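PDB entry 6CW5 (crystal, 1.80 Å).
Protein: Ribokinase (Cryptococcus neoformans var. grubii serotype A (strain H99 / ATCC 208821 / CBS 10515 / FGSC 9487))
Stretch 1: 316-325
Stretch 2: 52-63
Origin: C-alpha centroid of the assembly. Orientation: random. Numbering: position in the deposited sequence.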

# COMPACT_ATOMS: atom_id res chain seq x y z
N GLY A 316 7.70 0.85 -30.97
CA GLY A 316 7.15 0.33 -29.73
C GLY A 316 7.92 0.75 -28.49
O GLY A 316 9.12 0.98 -28.53
N ALA A 317 7.19 0.86 -27.38
CA ALA A 317 7.84 1.18 -26.11
C ALA A 317 8.78 0.05 -25.68
O ALA A 317 9.91 0.31 -25.24
CB ALA A 317 6.79 1.45 -25.03
N MET A 318 8.34 -1.20 -25.82
CA MET A 318 9.19 -2.35 -25.52
C MET A 318 10.00 -2.81 -26.73
O MET A 318 11.18 -3.14 -26.59
CB MET A 318 8.34 -3.51 -24.99
CG MET A 318 8.64 -3.87 -23.54
SD MET A 318 7.50 -5.07 -22.81
CE MET A 318 8.02 -6.60 -23.58
N GLU A 319 9.39 -2.82 -27.92
CA GLU A 319 10.04 -3.39 -29.10
C GLU A 319 11.29 -2.61 -29.52
O GLU A 319 12.22 -3.21 -30.08
CB GLU A 319 9.04 -3.46 -30.26
N SER A 320 11.34 -1.31 -29.27
CA SER A 320 12.43 -0.48 -29.76
C SER A 320 13.61 -0.38 -28.79
O SER A 320 14.58 0.33 -29.08
CB SER A 320 11.92 0.93 -30.10
OG SER A 320 11.35 1.57 -28.98
N VAL A 321 13.54 -1.04 -27.64
CA VAL A 321 14.65 -1.02 -26.69
C VAL A 321 15.82 -1.80 -27.28
O VAL A 321 15.71 -3.02 -27.49
CB VAL A 321 14.25 -1.59 -25.32
CG1 VAL A 321 15.48 -1.75 -24.46
CG2 VAL A 321 13.23 -0.69 -24.65
N PRO A 322 16.95 -1.16 -27.55
CA PRO A 322 18.07 -1.86 -28.19
C PRO A 322 18.76 -2.83 -27.24
O PRO A 322 18.59 -2.78 -26.02
CB PRO A 322 19.01 -0.73 -28.61
CG PRO A 322 18.72 0.37 -27.62
CD PRO A 322 17.25 0.26 -27.30
N THR A 323 19.54 -3.73 -27.83
CA THR A 323 20.45 -4.57 -27.07
C THR A 323 21.75 -3.81 -26.79
O THR A 323 22.00 -2.74 -27.34
CB THR A 323 20.75 -5.86 -27.84
OG1 THR A 323 21.36 -5.53 -29.09
CG2 THR A 323 19.47 -6.65 -28.09
N LEU A 324 22.58 -4.37 -25.91
CA LEU A 324 23.80 -3.70 -25.48
C LEU A 324 24.82 -3.68 -26.62
O LEU A 324 25.31 -4.74 -27.05
CB LEU A 324 24.36 -4.37 -24.24
CG LEU A 324 25.61 -3.74 -23.62
CD1 LEU A 324 25.34 -2.28 -23.24
CD2 LEU A 324 26.08 -4.54 -22.42
N ASN A 325 25.14 -2.49 -27.13
CA ASN A 325 25.99 -2.35 -28.31
C ASN A 325 27.00 -1.22 -28.17
O ASN A 325 26.80 -0.12 -28.70
CB ASN A 325 25.12 -2.11 -29.55
CG ASN A 325 24.25 -3.30 -29.90
OD1 ASN A 325 23.16 -3.15 -30.45
ND2 ASN A 325 24.73 -4.50 -29.57
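Stretch 2 (52-63) GANQAFAVARAG

Phe57 forms the apolar centre of the contact, its CA-to-CB bond directed toward stretch 1 and its chi1 at t (-161°). Met318 covers one face of the ring: its CG lies 4.0 Å from the centroid of the Phe57 ring, 29° off the normal, a CH-pi contact, while its SD stands obliquely at 4.7 Å from the same centroid. Met318 CE reaches 3.4 Å from Phe57 CD1, and Met318 O approaches Phe57 CE2 at 3.0 Å. Val321 takes the ring edge, with CB 3.8 Å from Phe57 CD2, and its CG1 continues along the helix to Ala58 CB (3.8 Å) and Arg61 CB (3.6 Å). At the other end, Met318 SD packs on Ala53 CB at 4.0 Å. No clear hydrogen bond crosses the contact, so the fit rests chiefly on side-chain packing.

Stretch 2 enters already helical, and its i to i+4 backbone bonds run on through Arg61 N to Phe57 O (2.8 Å) and Ala62 N to Ala58 O (2.9 Å) before Gly63 leaves helical geometry in a Schellman motif, its positive phi suiting glycine. Stretch 1 is an irregular segment with a type I turn from Met318 to Val321; Ser320 OG donates a very short bond to Gly316 O (2.4 Å), tying the turn back to the residues before it. Both chains advance in the same sense, pairing Met318 with Asn54, Val321 with Ala58, Thr323 with Arg61 and Leu324 with Ala62, their CA atoms 4.8 to 5.9 Å apart.

Away from the ring, Pro322 O meets aliphatic carbon, 3.1 Å from Arg61 CB, the last side-chain atom modelled. Asn54 bends its end nearer, ND2 3.2 Å from Ala317 CB and OD1 3.6 Å from Met318 N; its ND2 is hydrogen-bonded elsewhere in the structure. Leu324 N comes within 3.3 Å of Arg61 O, and Leu324 CD2 rests 3.6 Å from Ala62 O.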

# COMPACT_ATOMS: atom_id res chain seq x y z
N GLY A 52 6.40 -0.25 -15.85
CA GLY A 52 7.18 -1.33 -15.26
C GLY A 52 7.76 -2.27 -16.30
O GLY A 52 8.95 -2.58 -16.29
N ALA A 53 6.93 -2.74 -17.23
CA ALA A 53 7.42 -3.67 -18.24
C ALA A 53 8.48 -3.02 -19.15
O ALA A 53 9.48 -3.66 -19.51
CB ALA A 53 6.25 -4.18 -19.09
N ASN A 54 8.24 -1.78 -19.59
CA ASN A 54 9.19 -1.08 -20.45
C ASN A 54 10.55 -0.97 -19.78
O ASN A 54 11.59 -1.23 -20.40
CB ASN A 54 8.72 0.35 -20.79
CG ASN A 54 7.57 0.40 -21.77
OD1 ASN A 54 7.25 -0.58 -22.43
ND2 ASN A 54 6.94 1.57 -21.88
N GLN A 55 10.54 -0.53 -18.52
CA GLN A 55 11.80 -0.32 -17.82
C GLN A 55 12.48 -1.66 -17.51
O GLN A 55 13.70 -1.78 -17.63
CB GLN A 55 11.56 0.52 -16.56
CG GLN A 55 11.25 1.96 -16.93
CD GLN A 55 10.95 2.91 -15.75
OE1 GLN A 55 11.27 2.63 -14.59
NE2 GLN A 55 10.31 4.03 -16.06
N ALA A 56 11.70 -2.69 -17.17
CA ALA A 56 12.30 -4.01 -16.94
C ALA A 56 12.92 -4.55 -18.22
O ALA A 56 14.02 -5.13 -18.21
CB ALA A 56 11.25 -4.99 -16.41
N PHE A 57 12.20 -4.42 -19.33
CA PHE A 57 12.69 -4.85 -20.63
C PHE A 57 14.02 -4.16 -20.97
O PHE A 57 14.92 -4.78 -21.54
CB PHE A 57 11.64 -4.52 -21.68
CG PHE A 57 11.79 -5.29 -22.94
CD1 PHE A 57 11.33 -6.60 -23.02
CD2 PHE A 57 12.40 -4.71 -24.05
CE1 PHE A 57 11.46 -7.31 -24.21
CE2 PHE A 57 12.55 -5.43 -25.22
CZ PHE A 57 12.08 -6.72 -25.31
N ALA A 58 14.12 -2.87 -20.64
CA ALA A 58 15.35 -2.13 -20.93
C ALA A 58 16.49 -2.57 -20.03
O ALA A 58 17.63 -2.69 -20.48
CB ALA A 58 15.10 -0.63 -20.80
N VAL A 59 16.21 -2.84 -18.75
CA VAL A 59 17.27 -3.38 -17.89
C VAL A 59 17.81 -4.66 -18.49
O VAL A 59 19.02 -4.86 -18.63
CB VAL A 59 16.78 -3.60 -16.45
CG1 VAL A 59 17.88 -4.27 -15.60
CG2 VAL A 59 16.36 -2.28 -15.80
N ALA A 60 16.89 -5.55 -18.91
CA ALA A 60 17.29 -6.83 -19.48
C ALA A 60 18.05 -6.65 -20.79
O ALA A 60 19.08 -7.30 -21.02
CB ALA A 60 16.05 -7.71 -19.69
N ARG A 61 17.55 -5.79 -21.68
CA ARG A 61 18.25 -5.60 -22.95
C ARG A 61 19.63 -4.99 -22.74
O ARG A 61 20.55 -5.26 -23.51
CB ARG A 61 17.42 -4.74 -23.89
N ALA A 62 19.79 -4.20 -21.68
CA ALA A 62 21.08 -3.60 -21.36
C ALA A 62 22.01 -4.57 -20.64
O ALA A 62 23.17 -4.21 -20.38
CB ALA A 62 20.85 -2.36 -20.49
N GLY A 63 21.56 -5.77 -20.33
CA GLY A 63 22.42 -6.78 -19.75
C GLY A 63 22.29 -7.00 -18.26
O GLY A 63 23.12 -7.73 -17.69